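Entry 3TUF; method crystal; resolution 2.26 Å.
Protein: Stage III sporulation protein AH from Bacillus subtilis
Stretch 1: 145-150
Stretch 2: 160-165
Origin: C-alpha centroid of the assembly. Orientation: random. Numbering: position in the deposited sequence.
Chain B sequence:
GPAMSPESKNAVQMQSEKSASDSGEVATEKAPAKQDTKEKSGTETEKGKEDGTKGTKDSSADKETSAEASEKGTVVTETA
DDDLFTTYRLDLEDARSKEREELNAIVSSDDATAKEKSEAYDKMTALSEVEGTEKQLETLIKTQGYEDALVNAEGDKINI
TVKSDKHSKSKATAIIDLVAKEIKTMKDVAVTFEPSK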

# COMPACT_ATOMS: atom_id res chain seq x y z
N GLY B 145 -16.24 11.67 2.04
CA GLY B 145 -16.68 12.54 0.98
C GLY B 145 -15.52 13.24 0.30
O GLY B 145 -15.71 14.29 -0.31
N TYR B 146 -14.31 12.72 0.39
CA TYR B 146 -13.31 13.35 -0.48
C TYR B 146 -13.11 12.48 -1.69
O TYR B 146 -13.00 11.24 -1.58
CB TYR B 146 -12.00 13.67 0.23
CG TYR B 146 -12.15 14.79 1.25
CD1 TYR B 146 -12.17 16.14 0.85
CD2 TYR B 146 -12.27 14.51 2.59
CE1 TYR B 146 -12.33 17.18 1.78
CE2 TYR B 146 -12.44 15.52 3.53
CZ TYR B 146 -12.46 16.86 3.13
OH TYR B 146 -12.63 17.87 4.08
N GLU B 147 -13.09 13.14 -2.85
CA GLU B 147 -12.96 12.44 -4.15
C GLU B 147 -11.63 11.66 -4.31
O GLU B 147 -11.59 10.56 -4.89
CB GLU B 147 -13.18 13.45 -5.28
CG GLU B 147 -12.84 12.97 -6.67
CD GLU B 147 -11.99 14.00 -7.40
OE1 GLU B 147 -10.96 13.60 -8.00
OE2 GLU B 147 -12.32 15.21 -7.34
N ASP B 148 -10.54 12.20 -3.79
CA ASP B 148 -9.28 11.46 -3.74
C ASP B 148 -8.45 12.06 -2.61
O ASP B 148 -8.70 13.21 -2.20
CB ASP B 148 -8.53 11.56 -5.07
CG ASP B 148 -7.47 10.46 -5.24
OD1 ASP B 148 -7.24 9.64 -4.29
OD2 ASP B 148 -6.85 10.40 -6.34
N ALA B 149 -7.48 11.30 -2.10
CA ALA B 149 -6.57 11.75 -1.06
C ALA B 149 -5.22 11.08 -1.17
O ALA B 149 -5.14 9.96 -1.66
CB ALA B 149 -7.14 11.45 0.30
N LEU B 150 -4.18 11.73 -0.65
CA LEU B 150 -2.82 11.20 -0.76
C LEU B 150 -2.08 11.47 0.53
O LEU B 150 -2.16 12.60 1.05
CB LEU B 150 -2.15 11.89 -1.92
CG LEU B 150 -0.67 11.76 -2.12
CD1 LEU B 150 -0.34 10.34 -2.46
CD2 LEU B 150 -0.26 12.75 -3.28
N ILE B 160 -0.58 15.16 3.90
CA ILE B 160 -1.82 14.61 3.46
C ILE B 160 -2.34 15.61 2.52
O ILE B 160 -2.46 16.81 2.86
CB ILE B 160 -2.83 14.57 4.58
CG1 ILE B 160 -2.30 13.67 5.71
CG2 ILE B 160 -4.31 14.19 4.06
CD1 ILE B 160 -3.25 13.67 6.92
N THR B 161 -2.67 15.14 1.33
CA THR B 161 -3.17 16.06 0.33
C THR B 161 -4.49 15.52 -0.11
O THR B 161 -4.65 14.29 -0.36
CB THR B 161 -2.19 16.25 -0.86
OG1 THR B 161 -0.85 16.35 -0.35
CG2 THR B 161 -2.55 17.53 -1.68
N VAL B 162 -5.44 16.44 -0.18
CA VAL B 162 -6.81 16.08 -0.41
C VAL B 162 -7.28 16.91 -1.61
O VAL B 162 -6.96 18.11 -1.72
CB VAL B 162 -7.57 16.28 0.93
CG1 VAL B 162 -8.98 16.78 0.74
CG2 VAL B 162 -7.52 14.98 1.73
N LYS B 163 -7.96 16.27 -2.55
CA LYS B 163 -8.62 16.98 -3.65
C LYS B 163 -9.82 17.71 -3.07
O LYS B 163 -10.63 17.07 -2.40
CB LYS B 163 -9.11 15.99 -4.70
CG LYS B 163 -8.15 15.81 -5.89
CD LYS B 163 -8.20 16.98 -6.88
CE LYS B 163 -7.60 16.61 -8.25
NZ LYS B 163 -8.61 15.88 -9.07
N SER B 164 -9.92 19.02 -3.29
CA SER B 164 -11.06 19.82 -2.78
C SER B 164 -10.99 21.30 -3.18
O SER B 164 -9.91 21.91 -3.20
CB SER B 164 -11.18 19.71 -1.24
OG SER B 164 -12.39 20.29 -0.76
N ASP B 165 -12.16 21.87 -3.49
CA ASP B 165 -12.26 23.28 -3.86
C ASP B 165 -12.43 24.17 -2.66
O ASP B 165 -11.75 25.19 -2.54
CB ASP B 165 -13.40 23.48 -4.84
CG ASP B 165 -13.05 22.95 -6.21
OD1 ASP B 165 -11.97 23.33 -6.74
OD2 ASP B 165 -13.84 22.12 -6.73

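Two antiparallel segments meet here, and the backbone sets the terms. Leu-150 and Thr-161 form a hydrogen-bonded pair: Leu-150 N donates to Thr-161 O at 2.6 Å, and Thr-161 N returns the bond to Leu-150 O, also at 2.6 Å. One step along, Ala-149 and Val-162 make the non-hydrogen-bonded pair, their CA atoms 4.4 Å apart, and a further bond follows from Lys-163 N to Asp-148 O at 3.2 Å. The carbonyls also take CA-H contacts on both flanks of the Leu-150/Thr-161 pair, with Ala-149 CA 3.3 Å from Thr-161 O and Ile-160 CA 3.2 Å from Leu-150 O.

Lys-163 has the most area covered by its partner stretch. Its backbone N makes the bond to Asp-148 O while its side chain, with CA-to-CB pointing toward stretch 1, passes Asp-148, Lys-163 CG lying 4.3 Å from Asp-148 CB. The aliphatic part thus adds packing before the amine reaches Glu-147, where Lys-163 NZ and Glu-147 OE1 form a salt bridge at 3.4 Å. The hydrogen bond within it is weak, so charge attraction is the better description of this pairing. The rule: backbone pairing fixes the register, and a long side chain with a charged end extends the contact past it.

Leu-150 comes next. Its side chain shares a face of the sheet with that of Thr-161, but Leu-150 CB and Thr-161 CB are 4.5 Å apart; the tight link is the pair of backbone bonds.

Tyr-146 extends the contact beyond the paired strand residues. Val-162 CG1 sits over one face of its ring, 3.3 Å from Tyr-146 CD1, while Lys-163 O and Ser-164 OG lie at the ring edge. The other methyl of Val-162, CG2, approaches Ala-149 CB at 3.8 Å, so one branched side chain serves two apolar partners.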